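Carboxylic ester hydrolase (Aspergillus niger, PDB 7K4O) hydrolyses ester bonds in tannins, as a serine esterase of the tannase family whose pocket holds gallic acid (3,4,5-trihydroxybenzoic acid). Local coordinates at residues Glu157-Gly162 with Gly200-Gly205; Leu165-Tyr170 with Asp176-Tyr181. One frame throughout, in Å; residues are numbered along the deposited sequence.

Contact 1: residues Glu157-Gly162 with Gly200-Gly205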
loop_
_atom_site.group_PDB
_atom_site.type_symbol
_atom_site.label_atom_id
_atom_site.label_comp_id
_atom_site.label_asym_id
_atom_site.label_seq_id
_atom_site.Cartn_x
_atom_site.Cartn_y
_atom_site.Cartn_z
ATOM N N GLU A 157 3.153 19.450 2.821
ATOM C CA GLU A 157 3.104 20.423 3.931
ATOM C C GLU A 157 3.653 19.782 5.218
ATOM O O GLU A 157 4.414 20.452 5.942
ATOM C CB GLU A 157 1.683 20.929 4.079
ATOM C CG GLU A 157 1.242 21.832 2.936
ATOM C CD GLU A 157 -0.251 22.136 2.821
ATOM O OE1 GLU A 157 -1.036 21.682 3.696
ATOM O OE2 GLU A 157 -0.610 22.853 1.849
ATOM N N LEU A 158 3.226 18.559 5.509
ATOM C CA LEU A 158 3.699 17.828 6.704
ATOM C C LEU A 158 5.231 17.747 6.673
ATOM O O LEU A 158 5.873 18.012 7.708
ATOM C CB LEU A 158 3.051 16.451 6.803
ATOM C CG LEU A 158 3.661 15.458 7.822
ATOM C CD1 LEU A 158 3.676 16.006 9.235
ATOM C CD2 LEU A 158 2.976 14.118 7.713
ATOM N N SER A 159 5.807 17.326 5.562
ATOM C CA SER A 159 7.284 17.200 5.515
ATOM C C SER A 159 7.924 18.566 5.689
ATOM O O SER A 159 8.918 18.684 6.478
ATOM C CB SER A 159 7.731 16.537 4.254
ATOM O OG SER A 159 7.316 15.191 4.239
ATOM N N LEU A 160 7.461 19.597 4.982
ATOM C CA LEU A 160 8.125 20.920 5.080
ATOM C C LEU A 160 8.048 21.418 6.518
ATOM O O LEU A 160 9.059 21.876 7.056
ATOM C CB LEU A 160 7.471 21.899 4.125
ATOM C CG LEU A 160 7.791 21.659 2.659
ATOM C CD1 LEU A 160 6.867 22.478 1.755
ATOM C CD2 LEU A 160 9.233 22.033 2.380
ATOM N N ILE A 161 6.868 21.373 7.128
ATOM C CA ILE A 161 6.680 21.913 8.504
ATOM C C ILE A 161 7.425 21.039 9.529
ATOM O O ILE A 161 8.134 21.605 10.411
ATOM C CB ILE A 161 5.198 22.036 8.850
ATOM C CG1 ILE A 161 4.545 23.072 7.970
ATOM C CG2 ILE A 161 5.036 22.328 10.324
ATOM C CD1 ILE A 161 3.022 22.996 7.995
ATOM N N GLY A 162 7.268 19.736 9.447
ATOM C CA GLY A 162 7.845 18.792 10.416
ATOM C C GLY A 162 9.359 18.808 10.400
ATOM O O GLY A 162 9.992 18.821 11.459
ATOM N N GLY A 200 11.702 15.993 -5.320
ATOM C CA GLY A 200 12.917 15.156 -5.368
ATOM C C GLY A 200 13.677 15.103 -4.062
ATOM O O GLY A 200 14.279 14.049 -3.772
ATOM N N ASP A 201 13.664 16.170 -3.285
ATOM C CA ASP A 201 14.476 16.153 -2.042
ATOM C C ASP A 201 13.621 16.215 -0.777
ATOM O O ASP A 201 14.208 16.454 0.290
ATOM C CB ASP A 201 15.505 17.268 -2.054
ATOM C CG ASP A 201 14.897 18.597 -2.390
ATOM O OD1 ASP A 201 13.800 18.895 -1.866
ATOM O OD2 ASP A 201 15.466 19.271 -3.283
ATOM N N GLU A 202 12.343 15.869 -0.823
ATOM C CA GLU A 202 11.526 15.820 0.397
ATOM C C GLU A 202 12.058 14.705 1.319
ATOM O O GLU A 202 12.181 14.932 2.532
ATOM C CB GLU A 202 10.074 15.588 -0.010
ATOM C CG GLU A 202 9.126 15.437 1.151
ATOM C CD GLU A 202 7.647 15.401 0.751
ATOM O OE1 GLU A 202 7.353 15.959 -0.286
ATOM O OE2 GLU A 202 6.849 14.921 1.535
ATOM N N TRP A 203 12.339 13.534 0.767
ATOM C CA TRP A 203 12.835 12.377 1.530
ATOM C C TRP A 203 14.096 11.816 0.898
ATOM O O TRP A 203 14.191 11.714 -0.352
ATOM C CB TRP A 203 11.796 11.273 1.647
ATOM C CG TRP A 203 10.494 11.688 2.252
ATOM C CD1 TRP A 203 10.259 12.514 3.312
ATOM C CD2 TRP A 203 9.206 11.284 1.770
ATOM N NE1 TRP A 203 8.898 12.602 3.555
ATOM C CE2 TRP A 203 8.246 11.885 2.605
ATOM C CE3 TRP A 203 8.767 10.451 0.734
ATOM C CZ2 TRP A 203 6.875 11.659 2.464
ATOM C CZ3 TRP A 203 7.416 10.231 0.591
ATOM C CH2 TRP A 203 6.484 10.811 1.445
ATOM N N ASP A 204 14.981 11.314 1.740
ATOM C CA ASP A 204 16.162 10.529 1.338
ATOM C C ASP A 204 15.784 9.093 1.036
ATOM O O ASP A 204 16.484 8.442 0.214
ATOM C CB ASP A 204 17.235 10.585 2.435
ATOM C CG ASP A 204 17.683 12.030 2.667
ATOM O OD1 ASP A 204 18.239 12.647 1.708
ATOM O OD2 ASP A 204 17.356 12.634 3.728
ATOM N N GLY A 205 14.760 8.553 1.699
ATOM C CA GLY A 205 14.377 7.150 1.488
ATOM C C GLY A 205 12.891 6.992 1.697
ATOM O O GLY A 205 12.344 7.561 2.647
#

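Contact 2: residues Leu165-Tyr170 with Asp176-Tyr181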
loop_
_atom_site.group_PDB
_atom_site.type_symbol
_atom_site.label_atom_id
_atom_site.label_comp_id
_atom_site.label_asym_id
_atom_site.label_seq_id
_atom_site.Cartn_x
_atom_site.Cartn_y
_atom_site.Cartn_z
ATOM N N LEU A 165 10.506 22.108 12.078
ATOM C CA LEU A 165 10.305 22.019 13.545
ATOM C C LEU A 165 11.419 21.141 14.151
ATOM O O LEU A 165 12.005 21.522 15.193
ATOM C CB LEU A 165 8.934 21.428 13.862
ATOM C CG LEU A 165 8.742 21.053 15.336
ATOM C CD1 LEU A 165 8.759 22.292 16.191
ATOM C CD2 LEU A 165 7.447 20.285 15.526
ATOM N N THR A 166 11.704 20.006 13.535
ATOM C CA THR A 166 12.689 19.002 14.033
ATOM C C THR A 166 14.060 19.673 14.039
ATOM O O THR A 166 14.752 19.591 15.085
ATOM C CB THR A 166 12.708 17.775 13.137
ATOM O OG1 THR A 166 11.433 17.120 13.183
ATOM C CG2 THR A 166 13.803 16.794 13.520
ATOM N N ARG A 167 14.463 20.352 12.956
ATOM C CA ARG A 167 15.785 21.053 12.961
ATOM C C ARG A 167 15.861 22.082 14.084
ATOM O O ARG A 167 16.916 22.150 14.789
ATOM C CB ARG A 167 16.058 21.791 11.659
ATOM C CG ARG A 167 16.418 20.869 10.522
ATOM C CD ARG A 167 16.755 21.780 9.331
ATOM N NE ARG A 167 17.412 20.920 8.373
ATOM C CZ ARG A 167 18.697 20.578 8.425
ATOM N NH1 ARG A 167 19.172 19.739 7.521
ATOM N NH2 ARG A 167 19.475 21.053 9.382
ATOM N N ASN A 168 14.805 22.843 14.278
ATOM C CA ASN A 168 14.825 23.931 15.284
ATOM C C ASN A 168 14.839 23.343 16.694
ATOM O O ASN A 168 15.629 23.821 17.542
ATOM C CB ASN A 168 13.674 24.891 15.100
ATOM C CG ASN A 168 13.721 25.681 13.806
ATOM O OD1 ASN A 168 14.809 25.885 13.273
ATOM N ND2 ASN A 168 12.562 26.119 13.308
ATOM N N VAL A 169 14.016 22.346 16.978
ATOM C CA VAL A 169 13.766 21.917 18.369
ATOM C C VAL A 169 14.982 21.183 18.917
ATOM O O VAL A 169 15.261 21.338 20.120
ATOM C CB VAL A 169 12.441 21.152 18.488
ATOM C CG1 VAL A 169 12.626 19.732 18.108
ATOM C CG2 VAL A 169 11.862 21.311 19.895
ATOM N N TYR A 170 15.772 20.520 18.072
ATOM C CA TYR A 170 16.965 19.768 18.514
ATOM C C TYR A 170 18.228 20.620 18.326
ATOM O O TYR A 170 19.315 20.089 18.596
ATOM C CB TYR A 170 17.068 18.445 17.799
ATOM C CG TYR A 170 15.967 17.469 18.199
ATOM C CD1 TYR A 170 15.910 16.923 19.481
ATOM C CD2 TYR A 170 14.971 17.107 17.310
ATOM C CE1 TYR A 170 14.928 16.019 19.857
ATOM C CE2 TYR A 170 14.013 16.190 17.657
ATOM C CZ TYR A 170 13.920 15.710 18.955
ATOM O OH TYR A 170 12.978 14.768 19.246
ATOM N N ASP A 176 24.016 20.677 9.359
ATOM C CA ASP A 176 23.758 19.329 9.903
ATOM C C ASP A 176 22.748 18.590 9.016
ATOM O O ASP A 176 21.641 19.153 8.737
ATOM C CB ASP A 176 23.226 19.390 11.323
ATOM C CG ASP A 176 24.211 19.767 12.415
ATOM O OD1 ASP A 176 25.424 19.527 12.231
ATOM O OD2 ASP A 176 23.737 20.238 13.461
ATOM N N LYS A 177 23.106 17.416 8.561
ATOM C CA LYS A 177 22.232 16.609 7.671
ATOM C C LYS A 177 21.049 16.046 8.492
ATOM O O LYS A 177 21.227 15.338 9.505
ATOM C CB LYS A 177 22.999 15.463 7.065
ATOM C CG LYS A 177 22.219 14.521 6.168
ATOM C CD LYS A 177 21.608 15.086 4.960
ATOM C CE LYS A 177 21.084 14.051 3.950
ATOM N NZ LYS A 177 19.897 14.581 3.177
ATOM N N LEU A 178 19.830 16.253 7.981
ATOM C CA LEU A 178 18.611 15.591 8.534
ATOM C C LEU A 178 18.218 14.502 7.538
ATOM O O LEU A 178 17.830 14.814 6.400
ATOM C CB LEU A 178 17.494 16.615 8.713
ATOM C CG LEU A 178 16.169 16.008 9.203
ATOM C CD1 LEU A 178 16.293 15.404 10.604
ATOM C CD2 LEU A 178 15.116 17.082 9.167
ATOM N N TYR A 179 18.349 13.260 7.914
ATOM C CA TYR A 179 17.919 12.137 7.056
ATOM C C TYR A 179 16.406 11.993 7.174
ATOM O O TYR A 179 15.869 11.801 8.281
ATOM C CB TYR A 179 18.619 10.844 7.434
ATOM C CG TYR A 179 20.099 10.831 7.105
ATOM C CD1 TYR A 179 20.497 10.654 5.796
ATOM C CD2 TYR A 179 21.055 11.075 8.064
ATOM C CE1 TYR A 179 21.841 10.597 5.458
ATOM C CE2 TYR A 179 22.419 11.018 7.731
ATOM C CZ TYR A 179 22.790 10.812 6.427
ATOM O OH TYR A 179 24.100 10.724 5.989
ATOM N N ALA A 180 15.710 12.081 6.054
ATOM C CA ALA A 180 14.235 12.124 6.050
ATOM C C ALA A 180 13.716 10.900 5.304
ATOM O O ALA A 180 14.208 10.568 4.197
ATOM C CB ALA A 180 13.767 13.427 5.415
ATOM N N TYR A 181 12.708 10.274 5.898
ATOM C CA TYR A 181 12.157 8.990 5.432
ATOM C C TYR A 181 10.634 9.061 5.395
ATOM O O TYR A 181 10.020 9.900 6.044
ATOM C CB TYR A 181 12.613 7.883 6.375
ATOM C CG TYR A 181 14.113 7.742 6.501
ATOM C CD1 TYR A 181 14.815 7.091 5.519
ATOM C CD2 TYR A 181 14.821 8.278 7.569
ATOM C CE1 TYR A 181 16.190 6.943 5.583
ATOM C CE2 TYR A 181 16.196 8.134 7.642
ATOM C CZ TYR A 181 16.869 7.428 6.676
ATOM O OH TYR A 181 18.222 7.258 6.772
#

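Contact 1: residues Glu157-Gly162 with Gly200-Gly205
The indole of Trp-203 meets Ser-159 obliquely at its pyrrole nitrogen, while of the adjacent Glu-202 carboxylate OE2 alone lies over one ring face, with Glu-202 OE2 standing 3.2 Å above the plane of the Trp-203 ring and displaced toward its rim. The carboxylate, the second flat group, is approached by the serine hydroxyl on the anti side of OE2, with the donor 33° out of the carboxylate plane. Ser-159 OG gives its proton to Glu-202 OE2 at 2.8 Å and accepts from Trp-203 NE1 at 3.1 Å. The second bond is weak, since the N-H...O angle is just 129°. The serine methylene adds a van der Waals contact alongside the glutamate chain, Ser-159 CB to Glu-202 CG measuring 3.6 Å. Glu-202 can reach the helix because its CG lies anti to the backbone N (chi1 177°) and the chain stays extended beyond it.

In the alpha/beta-hydrolase arrangement to which this sequence belongs, the contact ties helix 144-169, which precedes strand 179-185, to the loop that leads from helix 187-196 into strand 205-209. The two parallel strands and helix 187-196 form a beta-alpha-beta crossover, and the loop on its return path is the part held here. It illustrates how one buried hydroxyl can serve several partners: Ser-159 OG is also hydrogen-bonded to Ser-92 OG from the neighbouring strand 89-93. The carboxylate to which it donates would probably polarise the hydroxyl, the weak N-H bond adding little. Glu-202 contributes twice more, through its backbone O, which accepts from Lys-163 NZ, and through a long, weak ion pair between OE1 and Arg-156. On the sheet side, Trp-203 stacks on the ring of Tyr-182 in strand 179-185.

Contact 2: residues Leu165-Tyr170 with Asp176-Tyr181
Arg-167 reaches from its helix to the backbone of the opposite segment and grips a single carbonyl with both terminal nitrogens. NH1 lies 2.8 Å and NH2 3.0 Å from Asp-176 O, which sits at the guanidinium edge, close to its plane. Neither bond is straight, the N-H...O angles being 143° and 137°, as expected when two donors converge on one acceptor. The chain is extended from CG to NE, and a chi4 of -81° turns the guanidinium so that one face lies over Leu-178, with Arg-167 NH1 3.7 Å from Leu-178 CB. Arg-167 is modelled in two conformers, and this grip describes one of them.

Leu-178 also carries the packed inner part, where its CD1 meets Thr-166 CG2 at 4.1 Å and the two side chains cross at about a right angle. The Asp-176 end is the open side: Lys-177 is exposed and pairs with Asp-204, while Asp-176 OD2 ligates a zinc ion and accepts from Ser-173 N. The contact thus spans the loop between helix 144-169 and strand 179-185, with Thr-166 resting on Trp-90 of strand 89-93 and Tyr-179 lying against helix 481-491.

How the contacts relate
Helix 144-169 supplies one side of both contacts, which lie about 10 Å apart, centre to centre. Contact 2 joins it to the loop residues just before strand 179-185, and contact 1 to a loop much further along the chain. Asp-204 links the two: its N is 2.7 Å from Ala-180 O, a probable hydrogen bond, and its OD1 makes a salt bridge of 2.9 Å with Lys-177 NZ. The pair shows how a helix can be fixed to the loops that lead into two neighbouring parallel strands of the sheet. Both lie away from the gallic acid pocket, yet strand 179-185 runs on to Ser-186, a pocket residue and probably the nucleophile, on an elbow of GxSxG pattern.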